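Local atomic coordinates of inorganic pyrophosphatase (Neisseria gonorrhoeae, PDB entry 5TEA), a protein that probably hydrolyses inorganic pyrophosphate to two phosphate ions in a magnesium-dependent reaction, working as a homohexamer. Residues 97-109 with 156-170. Sequence-based numbering, arbitrary orientation.
Sequences ARVIGVMKFVDDG and AGTTKVESWGGAEEA. Unlike the reference sequence in segment 156-170: Gly166 (reference Asp).
One face of the Trp164 indole carries Met103, whose CG sits 3.7 Å from the centroid of the six-membered ring and 20° off its normal, a CH-pi contact. The sulfur completes a Met-aromatic pair from an oblique position, Met103 SD lying 3.5 Å from Trp164 CH2. With CG anti to the backbone N (chi1 -172°), the methionine runs alongside the indole in the same direction, and Val161 CG1 reaches the same face near its rim. The Phe105 ring, in contrast, turns an edge to the neighbouring strand: Val161 CA lies in its plane, and Phe105 CD1 meets Val161 CG2 at 3.7 Å. Thr159 and Asp107 follow on this face, a polar end to the row near the active site, where Asp107 adjoins Asp112, a ligand of the bound calcium and probably of magnesium, and Tyr150, predicted to bind the substrate. Helix 137-149 packs on this side, and its Glu144 takes the hydrogen bond from Trp164 NE1.

The example illustrates how an edge strand, 159-165, is added antiparallel to a central strand of the curved pyrophosphatase sheet before the chain turns into a helix. Strands 97-107 and 159-165 run at 152°, and backbone bonds join Val102 with Gly165 and Val106 with Lys160 in both directions. Between them the ladder is less regular: Lys104 N reaches Ser163 O, whereas Lys104 O receives Glu162 N at 2.8 Å. Beyond this stretch, a classic beta bulge places Ile100 and Gly101 together opposite Val116.

Val102 and Lys104 point to the other face, beneath the start of helix 167-183. Val102 CB meets Ala170 CB at 3.7 Å, and Val99 CG1 touches that methyl too. Bends at chi2 and chi3 fold the Lys104 chain past Glu169 OE1; NZ stops 4.4 Å from this oxygen, a water bridges the gap, and Asp113 provides the direct salt bridge.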
loop_
_atom_site.group_PDB
_atom_site.type_symbol
_atom_site.label_atom_id
_atom_site.label_comp_id
_atom_site.label_asym_id
_atom_site.label_seq_id
_atom_site.Cartn_x
_atom_site.Cartn_y
_atom_site.Cartn_z
ATOM N N ALA B 97 9.966 24.608 -3.077
ATOM C CA ALA B 97 10.978 23.601 -2.797
ATOM C C ALA B 97 12.344 24.251 -2.662
ATOM O O ALA B 97 12.658 25.207 -3.373
ATOM C CB ALA B 97 11.018 22.536 -3.899
ATOM N N ARG B 98 13.164 23.709 -1.770
ATOM C CA ARG B 98 14.529 24.202 -1.618
ATOM C C ARG B 98 15.435 23.472 -2.600
ATOM O O ARG B 98 15.382 22.243 -2.697
ATOM C CB ARG B 98 15.030 24.008 -0.183
ATOM C CG ARG B 98 16.549 24.135 -0.036
ATOM C CD ARG B 98 17.009 23.947 1.410
ATOM N NE ARG B 98 16.713 25.115 2.234
ATOM C CZ ARG B 98 17.480 26.199 2.325
ATOM N NH1 ARG B 98 18.619 26.290 1.649
ATOM N NH2 ARG B 98 17.106 27.201 3.106
ATOM N N VAL B 99 16.252 24.237 -3.328
ATOM C CA VAL B 99 17.275 23.699 -4.229
ATOM C C VAL B 99 18.467 23.244 -3.390
ATOM O O VAL B 99 19.074 24.058 -2.684
ATOM C CB VAL B 99 17.720 24.767 -5.240
ATOM C CG1 VAL B 99 18.888 24.254 -6.112
ATOM C CG2 VAL B 99 16.559 25.252 -6.085
ATOM N N ILE B 100 18.829 21.963 -3.467
ATOM C CA ILE B 100 19.984 21.476 -2.712
ATOM C C ILE B 100 21.127 20.975 -3.585
ATOM O O ILE B 100 22.208 20.689 -3.040
ATOM C CB ILE B 100 19.609 20.395 -1.667
ATOM C CG1 ILE B 100 19.167 19.088 -2.340
ATOM C CG2 ILE B 100 18.587 20.929 -0.641
ATOM C CD1 ILE B 100 19.057 17.915 -1.368
ATOM N N GLY B 101 20.961 20.889 -4.902
ATOM C CA GLY B 101 22.031 20.427 -5.764
ATOM C C GLY B 101 21.529 20.218 -7.183
ATOM O O GLY B 101 20.381 20.540 -7.508
ATOM N N VAL B 102 22.412 19.689 -8.028
ATOM C CA VAL B 102 22.044 19.364 -9.408
ATOM C C VAL B 102 22.729 18.080 -9.828
ATOM O O VAL B 102 23.908 17.858 -9.528
ATOM C CB VAL B 102 22.352 20.522 -10.385
ATOM C CG1 VAL B 102 23.828 20.989 -10.292
ATOM C CG2 VAL B 102 21.935 20.166 -11.814
ATOM N N MET B 103 21.962 17.205 -10.483
ATOM C CA MET B 103 22.519 16.035 -11.143
ATOM C C MET B 103 22.814 16.430 -12.587
ATOM O O MET B 103 21.886 16.602 -13.378
ATOM C CB MET B 103 21.537 14.862 -11.072
ATOM C CG MET B 103 22.140 13.570 -11.562
ATOM S SD MET B 103 20.941 12.220 -11.531
ATOM C CE MET B 103 20.025 12.563 -13.028
ATOM N N LYS B 104 24.103 16.625 -12.920
ATOM C CA LYS B 104 24.475 16.903 -14.300
ATOM C C LYS B 104 24.360 15.624 -15.117
ATOM O O LYS B 104 24.956 14.601 -14.768
ATOM C CB LYS B 104 25.900 17.451 -14.387
ATOM C CG LYS B 104 26.065 18.792 -13.694
ATOM C CD LYS B 104 25.340 19.897 -14.442
ATOM C CE LYS B 104 26.044 20.219 -15.756
ATOM N NZ LYS B 104 25.476 21.400 -16.465
ATOM N N PHE B 105 23.617 15.687 -16.219
ATOM C CA PHE B 105 23.159 14.458 -16.855
ATOM C C PHE B 105 23.088 14.663 -18.357
ATOM O O PHE B 105 22.652 15.713 -18.836
ATOM C CB PHE B 105 21.795 14.056 -16.293
ATOM C CG PHE B 105 21.287 12.724 -16.773
ATOM C CD1 PHE B 105 21.960 11.552 -16.469
ATOM C CD2 PHE B 105 20.102 12.650 -17.481
ATOM C CE1 PHE B 105 21.472 10.316 -16.912
ATOM C CE2 PHE B 105 19.589 11.422 -17.915
ATOM C CZ PHE B 105 20.278 10.257 -17.626
ATOM N N VAL B 106 23.509 13.643 -19.092
ATOM C CA VAL B 106 23.452 13.645 -20.541
ATOM C C VAL B 106 22.559 12.490 -20.953
ATOM O O VAL B 106 22.743 11.359 -20.487
ATOM C CB VAL B 106 24.854 13.531 -21.165
ATOM C CG1 VAL B 106 24.752 13.399 -22.680
ATOM C CG2 VAL B 106 25.683 14.767 -20.783
ATOM N N ASP B 107 21.580 12.787 -21.795
ATOM C CA ASP B 107 20.564 11.827 -22.225
ATOM C C ASP B 107 20.469 11.962 -23.733
ATOM O O ASP B 107 20.095 13.029 -24.234
ATOM C CB ASP B 107 19.220 12.134 -21.553
ATOM C CG ASP B 107 18.164 11.064 -21.793
ATOM O OD1 ASP B 107 18.295 10.256 -22.729
ATOM O OD2 ASP B 107 17.175 11.047 -21.028
ATOM N N ASP B 108 20.849 10.904 -24.452
ATOM C CA ASP B 108 20.706 10.838 -25.909
ATOM C C ASP B 108 21.446 11.976 -26.615
ATOM O O ASP B 108 20.982 12.518 -27.624
ATOM C CB ASP B 108 19.226 10.809 -26.316
ATOM C CG ASP B 108 19.021 10.310 -27.738
ATOM O OD1 ASP B 108 19.761 9.390 -28.180
ATOM O OD2 ASP B 108 18.108 10.828 -28.419
ATOM N N GLY B 109 22.645 12.293 -26.136
ATOM C CA GLY B 109 23.450 13.307 -26.796
ATOM C C GLY B 109 23.099 14.742 -26.446
ATOM O O GLY B 109 23.642 15.665 -27.069
ATOM N N ALA B 156 19.273 3.474 -26.807
ATOM C CA ALA B 156 19.549 4.112 -28.090
ATOM C C ALA B 156 20.530 5.279 -27.999
ATOM O O ALA B 156 20.832 5.893 -29.028
ATOM C CB ALA B 156 18.241 4.596 -28.732
ATOM N N GLY B 157 21.035 5.592 -26.813
ATOM C CA GLY B 157 21.903 6.740 -26.632
ATOM C C GLY B 157 22.420 6.787 -25.214
ATOM O O GLY B 157 21.981 6.035 -24.340
ATOM N N THR B 158 23.366 7.697 -24.994
ATOM C CA THR B 158 23.970 7.851 -23.681
ATOM C C THR B 158 22.900 8.130 -22.629
ATOM O O THR B 158 21.916 8.826 -22.898
ATOM C CB THR B 158 24.995 8.988 -23.721
ATOM O OG1 THR B 158 26.130 8.581 -24.502
ATOM C CG2 THR B 158 25.442 9.375 -22.313
ATOM N N THR B 159 23.062 7.507 -21.458
ATOM C CA THR B 159 22.397 7.897 -20.215
ATOM C C THR B 159 23.526 7.971 -19.191
ATOM O O THR B 159 23.953 6.936 -18.672
ATOM C CB THR B 159 21.310 6.899 -19.767
ATOM O OG1 THR B 159 21.871 5.577 -19.646
ATOM C CG2 THR B 159 20.147 6.864 -20.763
ATOM N N LYS B 160 24.031 9.172 -18.907
ATOM C CA LYS B 160 25.246 9.289 -18.109
ATOM C C LYS B 160 25.141 10.439 -17.128
ATOM O O LYS B 160 25.005 11.596 -17.535
ATOM C CB LYS B 160 26.482 9.486 -18.986
ATOM C CG LYS B 160 27.780 9.584 -18.197
ATOM C CD LYS B 160 27.944 8.387 -17.271
ATOM C CE LYS B 160 29.329 8.358 -16.623
ATOM N NZ LYS B 160 29.450 7.230 -15.643
ATOM N N VAL B 161 25.259 10.118 -15.846
ATOM C CA VAL B 161 25.426 11.134 -14.810
ATOM C C VAL B 161 26.886 11.570 -14.799
ATOM O O VAL B 161 27.782 10.767 -14.513
ATOM C CB VAL B 161 25.000 10.604 -13.435
ATOM C CG1 VAL B 161 25.280 11.677 -12.367
ATOM C CG2 VAL B 161 23.510 10.171 -13.453
ATOM N N GLU B 162 27.124 12.843 -15.127
ATOM C CA GLU B 162 28.473 13.361 -15.311
ATOM C C GLU B 162 29.094 13.849 -14.016
ATOM O O GLU B 162 30.312 13.730 -13.842
ATOM C CB GLU B 162 28.469 14.518 -16.309
ATOM C CG GLU B 162 27.898 14.158 -17.668
ATOM C CD GLU B 162 28.841 13.302 -18.504
ATOM O OE1 GLU B 162 29.915 12.909 -18.004
ATOM O OE2 GLU B 162 28.509 13.023 -19.671
ATOM N N SER B 163 28.276 14.386 -13.114
ATOM C CA SER B 163 28.744 14.921 -11.842
ATOM C C SER B 163 27.534 15.321 -11.020
ATOM O O SER B 163 26.411 15.418 -11.525
ATOM C CB SER B 163 29.659 16.130 -12.025
ATOM O OG SER B 163 28.925 17.242 -12.519
ATOM N N TRP B 164 27.793 15.574 -9.741
ATOM C CA TRP B 164 26.808 16.101 -8.812
ATOM C C TRP B 164 27.271 17.489 -8.409
ATOM O O TRP B 164 28.408 17.649 -7.952
ATOM C CB TRP B 164 26.678 15.197 -7.594
ATOM C CG TRP B 164 26.054 13.885 -7.916
ATOM C CD1 TRP B 164 26.695 12.720 -8.191
ATOM C CD2 TRP B 164 24.653 13.600 -7.977
ATOM N NE1 TRP B 164 25.777 11.713 -8.414
ATOM C CE2 TRP B 164 24.518 12.232 -8.296
ATOM C CE3 TRP B 164 23.501 14.367 -7.799
ATOM C CZ2 TRP B 164 23.286 11.620 -8.431
ATOM C CZ3 TRP B 164 22.273 13.753 -7.933
ATOM C CH2 TRP B 164 22.174 12.398 -8.246
ATOM N N GLY B 165 26.415 18.485 -8.621
ATOM C CA GLY B 165 26.780 19.870 -8.375
ATOM C C GLY B 165 26.049 20.412 -7.165
ATOM O O GLY B 165 25.002 19.876 -6.786
ATOM N N GLY B 166 26.577 21.471 -6.550
ATOM C CA GLY B 166 25.942 22.055 -5.390
ATOM C C GLY B 166 24.843 23.023 -5.792
ATOM O O GLY B 166 24.506 23.178 -6.966
ATOM N N ALA B 167 24.283 23.697 -4.784
ATOM C CA ALA B 167 23.122 24.545 -5.034
ATOM C C ALA B 167 23.472 25.755 -5.890
ATOM O O ALA B 167 22.625 26.231 -6.660
ATOM C CB ALA B 167 22.489 25.001 -3.716
ATOM N N GLU B 168 24.702 26.263 -5.781
ATOM C CA GLU B 168 25.059 27.423 -6.592
ATOM C C GLU B 168 25.172 27.044 -8.066
ATOM O O GLU B 168 24.672 27.772 -8.934
ATOM C CB GLU B 168 26.339 28.068 -6.071
ATOM C CG GLU B 168 26.135 28.854 -4.752
ATOM C CD GLU B 168 24.925 29.809 -4.790
ATOM O OE1 GLU B 168 24.006 29.648 -3.954
ATOM O OE2 GLU B 168 24.893 30.718 -5.656
ATOM N N GLU B 169 25.790 25.895 -8.373
ATOM C CA GLU B 169 25.763 25.409 -9.753
ATOM C C GLU B 169 24.333 25.136 -10.214
ATOM O O GLU B 169 23.984 25.416 -11.370
ATOM C CB GLU B 169 26.627 24.149 -9.923
ATOM C CG GLU B 169 26.706 23.690 -11.402
ATOM C CD GLU B 169 27.605 22.475 -11.660
ATOM O OE1 GLU B 169 27.823 22.138 -12.848
ATOM O OE2 GLU B 169 28.101 21.857 -10.698
ATOM N N ALA B 170 23.494 24.575 -9.334
ATOM C CA ALA B 170 22.095 24.334 -9.697
ATOM C C ALA B 170 21.377 25.636 -10.034
ATOM O O ALA B 170 20.597 25.693 -10.989
ATOM C CB ALA B 170 21.369 23.602 -8.569
HETATM O O HOH W 1 26.695 23.411 -14.964
HETATM O O HOH W 2 19.070 8.133 -24.055
#